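Local structure of beta-lactamase (Burkholderia cenocepacia, 5E2G) at residues 24-28 against 39-43; 44-50 against 195-201; 320-324 against 347-351. The protein probably hydrolyses beta-lactams to substituted beta-amino acids, as a member of the class C beta-lactamase family. All blocks are in the same frame, centred on the assembly; numbering follows the deposited sequence.

Overall arrangement
Interactions 1 and 3 lie on the same antiparallel sheet, whose order from one edge is 35-42, 25-32, 332-338, 321-327. Interaction 1 joins the first two strands; interaction 3 packs the fourth against the C-terminal helix, its centre about 13 Å from that of interaction 1 and its nearest atoms about 6 Å away. Interaction 2 follows on from strand 35-42, about 11 Å between centres, and touches interaction 1 where Pro24 CG lies 3.7 Å from Tyr201 CD1. It also reaches interaction 3, about 20 Å between centres, through Gly200 CA and Phe320 CE1 at 3.3 Å. The side chain of Tyr323 lies near, without touching, the probable active-site group of Ser62 and Lys65 (SxxK), Tyr148 and Lys313.

Interaction 1: residues 24-28 against 39-43; sequences PGMAI and FDYGV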
ATOM      1  N   PRO A  24      13.682   3.335  16.555  1.00 35.56           N
ATOM      2  CA  PRO A  24      15.060   3.791  16.299  1.00 32.26           C
ATOM      3  C   PRO A  24      15.149   4.838  15.206  1.00 28.10           C
ATOM      4  O   PRO A  24      15.958   5.768  15.314  1.00 27.43           O
ATOM      5  CB  PRO A  24      15.789   2.497  15.910  1.00 32.93           C
ATOM      6  CG  PRO A  24      15.007   1.417  16.590  1.00 33.22           C
ATOM      7  CD  PRO A  24      13.571   1.866  16.541  1.00 33.60           C
ATOM      8  N   GLY A  25      14.327   4.729  14.171  1.00 26.82           N
ATOM      9  CA  GLY A  25      14.437   5.642  13.054  1.00 29.65           C
ATOM     10  C   GLY A  25      13.138   5.777  12.299  1.00 22.55           C
ATOM     11  O   GLY A  25      12.271   4.898  12.330  1.00 21.87           O
HETATM   12  N   MSE A  26      13.015   6.909  11.616  1.00 28.85           N
HETATM   13  CA  MSE A  26      11.901   7.180  10.724  1.00 27.11           C
HETATM   14  C   MSE A  26      12.366   8.018   9.551  1.00 21.27           C
HETATM   15  O   MSE A  26      13.277   8.819   9.674  1.00 22.17           O
HETATM   16  CB  MSE A  26      10.764   7.915  11.441  1.00 24.45           C
HETATM   17  CG  MSE A  26      10.128   7.154  12.565  1.00 27.11           C
HETATM   18 SE   MSE A  26       8.460   7.984  13.051  1.00 31.58          SE
HETATM   19  CE  MSE A  26       7.445   7.634  11.418  1.00 28.84           C
ATOM     20  N   ALA A  27      11.725   7.839   8.409  1.00 20.29           N
ATOM     21  CA  ALA A  27      11.910   8.713   7.265  1.00 23.71           C
ATOM     22  C   ALA A  27      10.549   9.272   6.888  1.00 21.41           C
ATOM     23  O   ALA A  27       9.578   8.517   6.768  1.00 19.06           O
ATOM     24  CB  ALA A  27      12.548   7.971   6.090  1.00 21.65           C
ATOM     25  N   ILE A  28      10.476  10.592   6.740  1.00 22.90           N
ATOM     26  CA  ILE A  28       9.225  11.299   6.494  1.00 22.85           C
ATOM     27  C   ILE A  28       9.343  12.009   5.158  1.00 23.25           C
ATOM     28  O   ILE A  28      10.266  12.805   4.957  1.00 28.23           O
ATOM     29  CB  ILE A  28       8.909  12.315   7.603  1.00 23.84           C
ATOM     30  CG1 ILE A  28       9.195  11.731   8.996  1.00 22.20           C
ATOM     31  CG2 ILE A  28       7.485  12.819   7.455  1.00 20.27           C
ATOM     32  CD1 ILE A  28       8.331  10.560   9.388  1.00 22.14           C
ATOM     33  N   PHE A  39      12.653  14.047   5.384  1.00 22.73           N
ATOM     34  CA  PHE A  39      13.260  14.350   6.672  1.00 23.74           C
ATOM     35  C   PHE A  39      13.574  13.041   7.381  1.00 25.07           C
ATOM     36  O   PHE A  39      12.661  12.260   7.670  1.00 23.43           O
ATOM     37  CB  PHE A  39      12.322  15.210   7.519  1.00 24.11           C
ATOM     38  CG  PHE A  39      11.870  16.463   6.829  1.00 26.60           C
ATOM     39  CD1 PHE A  39      12.776  17.473   6.537  1.00 28.41           C
ATOM     40  CD2 PHE A  39      10.549  16.628   6.463  1.00 25.88           C
ATOM     41  CE1 PHE A  39      12.372  18.623   5.901  1.00 28.97           C
ATOM     42  CE2 PHE A  39      10.136  17.777   5.830  1.00 26.87           C
ATOM     43  CZ  PHE A  39      11.051  18.776   5.544  1.00 28.18           C
ATOM     44  N   ASP A  40      14.856  12.803   7.657  1.00 24.63           N
ATOM     45  CA  ASP A  40      15.304  11.554   8.258  1.00 25.02           C
ATOM     46  C   ASP A  40      15.529  11.742   9.751  1.00 24.99           C
ATOM     47  O   ASP A  40      15.970  12.805  10.196  1.00 32.97           O
ATOM     48  CB  ASP A  40      16.589  11.049   7.590  1.00 27.76           C
ATOM     49  CG  ASP A  40      16.362  10.563   6.153  1.00 27.79           C
ATOM     50  OD1 ASP A  40      15.263  10.048   5.850  1.00 27.49           O
ATOM     51  OD2 ASP A  40      17.285  10.701   5.324  1.00 29.27           O
ATOM     52  N   TYR A  41      15.225  10.701  10.524  1.00 24.66           N
ATOM     53  CA  TYR A  41      15.368  10.743  11.973  1.00 27.25           C
ATOM     54  C   TYR A  41      15.978   9.448  12.487  1.00 28.19           C
ATOM     55  O   TYR A  41      15.616   8.359  12.035  1.00 27.97           O
ATOM     56  CB  TYR A  41      14.020  10.972  12.666  1.00 25.22           C
ATOM     57  CG  TYR A  41      13.347  12.270  12.296  1.00 27.28           C
ATOM     58  CD1 TYR A  41      12.551  12.364  11.162  1.00 24.20           C
ATOM     59  CD2 TYR A  41      13.502  13.402  13.082  1.00 27.71           C
ATOM     60  CE1 TYR A  41      11.933  13.550  10.818  1.00 28.86           C
ATOM     61  CE2 TYR A  41      12.894  14.586  12.748  1.00 28.05           C
ATOM     62  CZ  TYR A  41      12.110  14.658  11.615  1.00 30.51           C
ATOM     63  OH  TYR A  41      11.505  15.851  11.286  1.00 33.26           O
ATOM     64  N   GLY A  42      16.894   9.561  13.440  1.00 27.02           N
ATOM     65  CA  GLY A  42      17.335   8.376  14.145  1.00 31.25           C
ATOM     66  C   GLY A  42      18.218   7.466  13.304  1.00 31.05           C
ATOM     67  O   GLY A  42      18.967   7.914  12.434  1.00 27.38           O
ATOM     68  N   VAL A  43      18.117   6.160  13.578  1.00 31.37           N
ATOM     69  CA  VAL A  43      19.115   5.184  13.152  1.00 33.23           C
ATOM     70  C   VAL A  43      18.457   3.972  12.496  1.00 32.82           C
ATOM     71  O   VAL A  43      17.319   3.606  12.807  1.00 30.34           O
ATOM     72  CB  VAL A  43      20.003   4.737  14.338  1.00 35.74           C
ATOM     73  CG1 VAL A  43      20.949   5.867  14.747  1.00 36.73           C
ATOM     74  CG2 VAL A  43      19.141   4.312  15.523  1.00 35.23           C
TER
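Ile28 and Tyr41 form the apolar centre, with Ile28 CG1 3.8 Å from Tyr41 CE1; Ile28 CB also lies 4.5 Å from Phe39 CB. These residues share one face with Met26, a selenomethionine whose side chain turns away from strand 39-42 toward Ile14 and Met18. Helix 3-21 covers this face, and its Thr11 hydrogen-bonds the Tyr41 hydroxyl. Ala27 and Asp40 pair on the reverse face, Ala27 CB being 3.4 Å from Asp40 OD1. The backbones run antiparallel at 173°, with axes 4.6 Å apart. Two hydrogen-bonded pairs carry reciprocal bonds: Met26 N to Tyr41 O (3.0 Å) with Tyr41 N to Met26 O (2.8 Å), and Ile28 N to Phe39 O (2.9 Å) with Phe39 N to Ile28 O (2.7 Å). At the open end, Val43 N donates to Pro24 O at 2.8 Å while Pro24 CB meets Val43 CG2 at 3.8 Å. Gly25 and Gly42 approach to 4.1 Å between CA atoms; a CB on either would clash, and Gly42 also has a positive phi of 72°. The ladder is that of a beta hairpin, formed by strands 25-32 and 35-42 at the margin of the large antiparallel sheet of the serine beta-lactamase fold.

Interaction 2: residues 44-50 against 195-201; sequences MSKQTGK and ADYAQGY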
HETATM    1  N   MSE A  44      19.212   3.332  11.599  1.00 32.87           N
HETATM    2  CA  MSE A  44      18.765   2.188  10.805  1.00 31.33           C
HETATM    3  C   MSE A  44      18.763   0.880  11.569  1.00 30.96           C
HETATM    4  O   MSE A  44      17.990  -0.027  11.248  1.00 28.64           O
HETATM    5  CB  MSE A  44      19.666   2.002   9.584  1.00 35.35           C
HETATM    6  CG  MSE A  44      19.681   3.142   8.601  1.00 38.74           C
HETATM    7 SE   MSE A  44      20.830   2.733   7.079  0.83 40.77          SE
HETATM    8  CE  MSE A  44      20.354   0.865   6.818  1.00 36.54           C
ATOM      9  N   SER A  45      19.659   0.775  12.552  1.00 29.91           N
ATOM     10  CA  SER A  45      19.917  -0.485  13.243  1.00 36.12           C
ATOM     11  C   SER A  45      20.544  -0.205  14.600  1.00 40.10           C
ATOM     12  O   SER A  45      21.576   0.464  14.678  1.00 42.60           O
ATOM     13  CB  SER A  45      20.841  -1.380  12.413  1.00 38.74           C
ATOM     14  OG  SER A  45      21.266  -2.506  13.158  1.00 43.50           O
ATOM     15  N   LYS A  46      19.931  -0.741  15.661  1.00 42.35           N
ATOM     16  CA  LYS A  46      20.419  -0.527  17.021  1.00 43.53           C
ATOM     17  C   LYS A  46      21.777  -1.162  17.257  1.00 46.40           C
ATOM     18  O   LYS A  46      22.500  -0.744  18.168  1.00 48.63           O
ATOM     19  CB  LYS A  46      19.429  -1.091  18.040  1.00 43.19           C
ATOM     20  CG  LYS A  46      18.341  -0.144  18.506  1.00 44.25           C
ATOM     21  CD  LYS A  46      17.461  -0.860  19.514  1.00 47.80           C
ATOM     22  CE  LYS A  46      16.372   0.037  20.048  1.00 55.12           C
ATOM     23  NZ  LYS A  46      15.599  -0.635  21.131  1.00 60.00           N
ATOM     24  N   GLN A  47      22.136  -2.170  16.473  1.00 49.64           N
ATOM     25  CA  GLN A  47      23.416  -2.830  16.677  1.00 55.13           C
ATOM     26  C   GLN A  47      24.546  -2.087  15.985  1.00 56.73           C
ATOM     27  O   GLN A  47      25.674  -2.068  16.492  1.00 60.78           O
ATOM     28  CB  GLN A  47      23.342  -4.275  16.186  1.00 63.01           C
ATOM     29  CG  GLN A  47      24.638  -5.044  16.301  1.00 73.50           C
ATOM     30  CD  GLN A  47      25.368  -5.146  14.973  1.00 78.22           C
ATOM     31  OE1 GLN A  47      24.761  -5.449  13.945  1.00 76.87           O
ATOM     32  NE2 GLN A  47      26.676  -4.892  14.988  1.00 81.25           N
ATOM     33  N   THR A  48      24.262  -1.447  14.851  1.00 53.54           N
ATOM     34  CA  THR A  48      25.271  -0.718  14.095  1.00 51.43           C
ATOM     35  C   THR A  48      25.125   0.795  14.171  1.00 45.82           C
ATOM     36  O   THR A  48      26.012   1.505  13.684  1.00 46.91           O
ATOM     37  CB  THR A  48      25.245  -1.127  12.619  1.00 55.63           C
ATOM     38  OG1 THR A  48      24.329  -0.284  11.908  1.00 57.89           O
ATOM     39  CG2 THR A  48      24.802  -2.570  12.481  1.00 58.57           C
ATOM     40  N   GLY A  49      24.030   1.309  14.728  1.00 39.27           N
ATOM     41  CA  GLY A  49      23.878   2.734  14.951  1.00 38.70           C
ATOM     42  C   GLY A  49      23.969   3.609  13.716  1.00 36.76           C
ATOM     43  O   GLY A  49      24.107   4.829  13.828  1.00 39.08           O
ATOM     44  N   LYS A  50      23.890   3.000  12.541  1.00 35.07           N
ATOM     45  CA  LYS A  50      23.982   3.748  11.292  1.00 37.01           C
ATOM     46  C   LYS A  50      22.729   4.601  11.093  1.00 30.87           C
ATOM     47  O   LYS A  50      21.612   4.102  11.270  1.00 30.04           O
ATOM     48  CB  LYS A  50      24.176   2.778  10.126  1.00 43.44           C
ATOM     49  CG  LYS A  50      24.440   3.457   8.792  1.00 52.85           C
ATOM     50  CD  LYS A  50      25.061   2.498   7.783  1.00 58.90           C
ATOM     51  CE  LYS A  50      24.091   1.396   7.401  1.00 58.34           C
ATOM     52  NZ  LYS A  50      24.645   0.503   6.344  1.00 56.93           N
ATOM     53  N   ALA A 195      23.165  -3.307   2.199  1.00 29.14           N
ATOM     54  CA  ALA A 195      23.708  -2.363   3.169  1.00 31.04           C
ATOM     55  C   ALA A 195      22.754  -1.220   3.474  1.00 26.69           C
ATOM     56  O   ALA A 195      22.884  -0.591   4.527  1.00 27.88           O
ATOM     57  CB  ALA A 195      25.037  -1.795   2.667  1.00 32.80           C
ATOM     58  N   ASP A 196      21.815  -0.930   2.576  1.00 24.80           N
ATOM     59  CA  ASP A 196      20.832   0.130   2.771  1.00 24.65           C
ATOM     60  C   ASP A 196      19.609  -0.319   3.564  1.00 25.91           C
ATOM     61  O   ASP A 196      18.809   0.532   3.961  1.00 25.33           O
ATOM     62  CB  ASP A 196      20.363   0.676   1.415  1.00 26.88           C
ATOM     63  CG  ASP A 196      21.498   1.228   0.570  1.00 32.87           C
ATOM     64  OD1 ASP A 196      22.569   1.555   1.129  1.00 38.91           O
ATOM     65  OD2 ASP A 196      21.309   1.352  -0.660  1.00 32.54           O
ATOM     66  N   TYR A 197      19.457  -1.620   3.806  1.00 27.58           N
ATOM     67  CA  TYR A 197      18.221  -2.208   4.315  1.00 26.96           C
ATOM     68  C   TYR A 197      18.178  -2.041   5.827  1.00 27.88           C
ATOM     69  O   TYR A 197      18.958  -2.668   6.548  1.00 31.83           O
ATOM     70  CB  TYR A 197      18.168  -3.676   3.897  1.00 22.16           C
ATOM     71  CG  TYR A 197      16.844  -4.403   4.020  1.00 24.30           C
ATOM     72  CD1 TYR A 197      15.831  -3.947   4.853  1.00 26.01           C
ATOM     73  CD2 TYR A 197      16.622  -5.575   3.304  1.00 24.85           C
ATOM     74  CE1 TYR A 197      14.631  -4.638   4.967  1.00 25.16           C
ATOM     75  CE2 TYR A 197      15.433  -6.268   3.410  1.00 23.65           C
ATOM     76  CZ  TYR A 197      14.441  -5.797   4.242  1.00 23.23           C
ATOM     77  OH  TYR A 197      13.260  -6.492   4.344  1.00 23.73           O
ATOM     78  N   ALA A 198      17.264  -1.203   6.312  1.00 26.90           N
ATOM     79  CA  ALA A 198      17.153  -0.965   7.741  1.00 21.69           C
ATOM     80  C   ALA A 198      16.750  -2.245   8.468  1.00 25.29           C
ATOM     81  O   ALA A 198      16.239  -3.195   7.874  1.00 24.60           O
ATOM     82  CB  ALA A 198      16.139   0.142   8.023  1.00 23.40           C
ATOM     83  N   GLN A 199      17.000  -2.271   9.775  1.00 27.39           N
ATOM     84  CA  GLN A 199      16.586  -3.384  10.615  1.00 28.51           C
ATOM     85  C   GLN A 199      15.250  -3.052  11.266  1.00 26.06           C
ATOM     86  O   GLN A 199      15.087  -1.973  11.843  1.00 23.99           O
ATOM     87  CB  GLN A 199      17.636  -3.692  11.684  1.00 34.19           C
ATOM     88  CG  GLN A 199      17.200  -4.741  12.707  1.00 40.24           C
ATOM     89  CD  GLN A 199      17.271  -6.172  12.189  1.00 45.05           C
ATOM     90  OE1 GLN A 199      16.268  -6.885  12.166  1.00 41.53           O
ATOM     91  NE2 GLN A 199      18.468  -6.603  11.794  1.00 51.89           N
ATOM     92  N   GLY A 200      14.297  -3.968  11.154  1.00 25.23           N
ATOM     93  CA  GLY A 200      13.048  -3.817  11.862  1.00 27.94           C
ATOM     94  C   GLY A 200      13.152  -4.288  13.294  1.00 31.97           C
ATOM     95  O   GLY A 200      14.072  -5.013  13.673  1.00 33.66           O
ATOM     96  N   TYR A 201      12.199  -3.851  14.111  1.00 30.71           N
ATOM     97  CA  TYR A 201      12.195  -4.202  15.521  1.00 28.87           C
ATOM     98  C   TYR A 201      10.772  -4.456  15.974  1.00 28.26           C
ATOM     99  O   TYR A 201       9.885  -3.625  15.755  1.00 29.09           O
ATOM    100  CB  TYR A 201      12.850  -3.099  16.352  1.00 32.90           C
ATOM    101  CG  TYR A 201      14.320  -2.988  16.037  1.00 37.23           C
ATOM    102  CD1 TYR A 201      14.795  -2.036  15.143  1.00 37.78           C
ATOM    103  CD2 TYR A 201      15.231  -3.870  16.600  1.00 40.19           C
ATOM    104  CE1 TYR A 201      16.143  -1.953  14.836  1.00 40.06           C
ATOM    105  CE2 TYR A 201      16.576  -3.795  16.303  1.00 40.70           C
ATOM    106  CZ  TYR A 201      17.030  -2.838  15.421  1.00 41.11           C
ATOM    107  OH  TYR A 201      18.374  -2.772  15.126  1.00 41.44           O
TER
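This is a loop-to-loop contact, held mainly by polar bonds to backbone atoms, that joins the turn after strand 35-42 to the segment leading into the short strand 200-201. Gln199 N donates to Met44 O at 2.9 Å and an angle of 165°, the one backbone-to-backbone bond between the segments. Beside it Met44 CB lies 4.3 Å from Ala198 CB, and the selenomethionine side chain extends until CE is 3.3 Å from Asp196 O. Residues 44-50 fold back on themselves through Met44 N to Lys50 O (2.5 Å) and Gly49 N to Ser45 O (2.6 Å), the latter an i to i+4 bond closing the turn 45-49. In this class C beta-lactamase family member the two segments, 145 residues apart, thus link the sheet-edge hairpin to the small two-stranded sheet of 200-201 and 207-208. Tyr201 points toward the turn, its OH accepting from Lys46 N at 2.6 Å, with Lys46 CD over one ring face. At the far end, Lys50 NZ reaches Ala195 O at 2.8 Å.

Interaction 3: residues 320-324 against 347-351; sequences FSTYV and RVKAA
The contact is helix-on-sheet packing in the serine beta-lactamase fold: the C-terminal helix 344-357 lies against strand 321-327 of the central antiparallel sheet. Residues 321-324 have beta-strand conformation (phi -149 to -132°, psi 130 to 146°), while 347-351 are regular alpha helix, with Ala351 N bonded to Arg347 O at 3.1 Å. The strand and helix axes approach to 9.2 Å with a signed crossing of -41°, and the closest CA atoms are Tyr323 and Arg347, 6.4 Å apart. Ser321 points toward the helix; its OG lies over one face of the Arg347 guanidinium, 3.4 Å from NH2, at an angle too poor for a hydrogen bond, and is bonded instead to Gly340 O. Thr322 directs its side chain away, to Ile60 and Val63, but its O lies at the guanidinium edge and accepts from Arg347 NH1 at 2.9 Å. Arg347 has chi1 at -35° with chi2 to chi4 near trans, so the extended side chain runs obliquely to the strand, toward its N-terminal end, and its NH2 bonds Val342 O and Ser316 OG. Tyr323, chi1 t, turns back toward the helix, with CB 3.8 Å from Arg347 CB. Its hydroxyl is bonded to Asn312 and Trp310. Val348 CA lies over one face of its ring, with Val348 CG2 4.1 Å from Tyr323 CZ, and at the ring edge Ala351 CB stands 3.5 Å from Tyr323 CE2.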
ATOM      1  N   PHE A 320       8.255  -3.062  11.097  1.00 22.78           N
ATOM      2  CA  PHE A 320       8.154  -1.754  10.457  1.00 22.57           C
ATOM      3  C   PHE A 320       6.718  -1.228  10.487  1.00 22.71           C
ATOM      4  O   PHE A 320       5.751  -1.990  10.543  1.00 20.24           O
ATOM      5  CB  PHE A 320       8.621  -1.801   8.997  1.00 20.47           C
ATOM      6  CG  PHE A 320      10.081  -2.139   8.813  1.00 21.85           C
ATOM      7  CD1 PHE A 320      10.530  -3.448   8.925  1.00 22.84           C
ATOM      8  CD2 PHE A 320      10.997  -1.151   8.473  1.00 24.53           C
ATOM      9  CE1 PHE A 320      11.873  -3.759   8.733  1.00 23.03           C
ATOM     10  CE2 PHE A 320      12.341  -1.460   8.278  1.00 19.33           C
ATOM     11  CZ  PHE A 320      12.774  -2.766   8.407  1.00 20.25           C
ATOM     12  N   SER A 321       6.589   0.098  10.394  1.00 24.93           N
ATOM     13  CA  SER A 321       5.292   0.768  10.358  1.00 21.81           C
ATOM     14  C   SER A 321       5.281   1.825   9.260  1.00 19.32           C
ATOM     15  O   SER A 321       6.187   2.658   9.190  1.00 21.89           O
ATOM     16  CB  SER A 321       4.968   1.417  11.708  1.00 22.71           C
ATOM     17  OG  SER A 321       4.818   0.444  12.724  1.00 24.42           O
ATOM     18  N   THR A 322       4.234   1.811   8.432  1.00 16.83           N
ATOM     19  CA  THR A 322       4.119   2.680   7.270  1.00 18.04           C
ATOM     20  C   THR A 322       2.751   3.346   7.242  1.00 18.25           C
ATOM     21  O   THR A 322       1.750   2.748   7.640  1.00 20.40           O
ATOM     22  CB  THR A 322       4.309   1.878   5.980  1.00 17.84           C
ATOM     23  OG1 THR A 322       5.455   1.041   6.124  1.00 21.74           O
ATOM     24  CG2 THR A 322       4.501   2.795   4.780  1.00 15.77           C
ATOM     25  N   TYR A 323       2.710   4.583   6.748  1.00 15.66           N
ATOM     26  CA  TYR A 323       1.453   5.269   6.480  1.00 14.29           C
ATOM     27  C   TYR A 323       1.645   6.206   5.301  1.00 14.10           C
ATOM     28  O   TYR A 323       2.676   6.869   5.194  1.00 15.59           O
ATOM     29  CB  TYR A 323       0.955   6.070   7.695  1.00 18.16           C
ATOM     30  CG  TYR A 323      -0.425   6.674   7.508  1.00 15.20           C
ATOM     31  CD1 TYR A 323      -1.531   5.865   7.266  1.00 13.96           C
ATOM     32  CD2 TYR A 323      -0.622   8.042   7.581  1.00 16.80           C
ATOM     33  CE1 TYR A 323      -2.803   6.408   7.092  1.00 17.61           C
ATOM     34  CE2 TYR A 323      -1.889   8.595   7.417  1.00 19.47           C
ATOM     35  CZ  TYR A 323      -2.974   7.773   7.171  1.00 17.56           C
ATOM     36  OH  TYR A 323      -4.223   8.320   7.009  1.00 18.84           O
ATOM     37  N   VAL A 324       0.637   6.269   4.437  1.00 13.62           N
ATOM     38  CA  VAL A 324       0.635   7.114   3.251  1.00 13.49           C
ATOM     39  C   VAL A 324      -0.712   7.811   3.167  1.00 15.41           C
ATOM     40  O   VAL A 324      -1.748   7.151   3.246  1.00 15.77           O
ATOM     41  CB  VAL A 324       0.869   6.290   1.976  1.00 14.84           C
ATOM     42  CG1 VAL A 324       0.741   7.179   0.762  1.00 16.60           C
ATOM     43  CG2 VAL A 324       2.228   5.586   2.026  1.00 15.57           C
ATOM     44  N   ARG A 347      -0.098   6.961  13.722  1.00 19.91           N
ATOM     45  CA  ARG A 347       0.340   7.437  12.413  1.00 18.68           C
ATOM     46  C   ARG A 347      -0.716   8.348  11.804  1.00 22.46           C
ATOM     47  O   ARG A 347      -0.394   9.377  11.193  1.00 21.94           O
ATOM     48  CB  ARG A 347       0.622   6.261  11.479  1.00 20.01           C
ATOM     49  CG  ARG A 347       1.204   5.044  12.154  1.00 22.78           C
ATOM     50  CD  ARG A 347       1.267   3.856  11.197  1.00 21.80           C
ATOM     51  NE  ARG A 347       1.396   2.605  11.933  1.00 17.88           N
ATOM     52  CZ  ARG A 347       1.313   1.403  11.385  1.00 17.92           C
ATOM     53  NH1 ARG A 347       1.104   1.285  10.085  1.00 17.83           N
ATOM     54  NH2 ARG A 347       1.430   0.319  12.132  1.00 19.71           N
ATOM     55  N   VAL A 348      -1.988   7.985  11.973  1.00 19.95           N
ATOM     56  CA  VAL A 348      -3.081   8.768  11.411  1.00 15.94           C
ATOM     57  C   VAL A 348      -3.105  10.156  12.034  1.00 23.05           C
ATOM     58  O   VAL A 348      -3.180  11.168  11.327  1.00 18.43           O
ATOM     59  CB  VAL A 348      -4.416   8.029  11.609  1.00 15.68           C
ATOM     60  CG1 VAL A 348      -5.571   8.902  11.197  1.00 17.55           C
ATOM     61  CG2 VAL A 348      -4.417   6.732  10.827  1.00 15.08           C
ATOM     62  N   LYS A 349      -3.007  10.219  13.368  1.00 23.70           N
ATOM     63  CA  LYS A 349      -3.113  11.497  14.065  1.00 22.99           C
ATOM     64  C   LYS A 349      -1.987  12.437  13.667  1.00 25.58           C
ATOM     65  O   LYS A 349      -2.216  13.634  13.456  1.00 28.01           O
ATOM     66  CB  LYS A 349      -3.097  11.285  15.575  1.00 23.06           C
ATOM     67  CG  LYS A 349      -4.298  10.568  16.141  1.00 31.15           C
ATOM     68  CD  LYS A 349      -4.136  10.404  17.638  1.00 38.75           C
ATOM     69  CE  LYS A 349      -4.749   9.104  18.119  1.00 42.07           C
ATOM     70  NZ  LYS A 349      -4.192   8.721  19.453  1.00 43.64           N
ATOM     71  N   ALA A 350      -0.763  11.914  13.558  1.00 23.51           N
ATOM     72  CA  ALA A 350       0.369  12.757  13.192  1.00 24.57           C
ATOM     73  C   ALA A 350       0.233  13.274  11.763  1.00 23.13           C
ATOM     74  O   ALA A 350       0.477  14.457  11.498  1.00 24.55           O
ATOM     75  CB  ALA A 350       1.670  11.981  13.385  1.00 25.87           C
ATOM     76  N   ALA A 351      -0.167  12.411  10.829  1.00 19.65           N
ATOM     77  CA  ALA A 351      -0.388  12.863   9.461  1.00 16.83           C
ATOM     78  C   ALA A 351      -1.461  13.942   9.406  1.00 19.08           C
ATOM     79  O   ALA A 351      -1.309  14.951   8.710  1.00 22.17           O
ATOM     80  CB  ALA A 351      -0.773  11.675   8.582  1.00 15.98           C
TER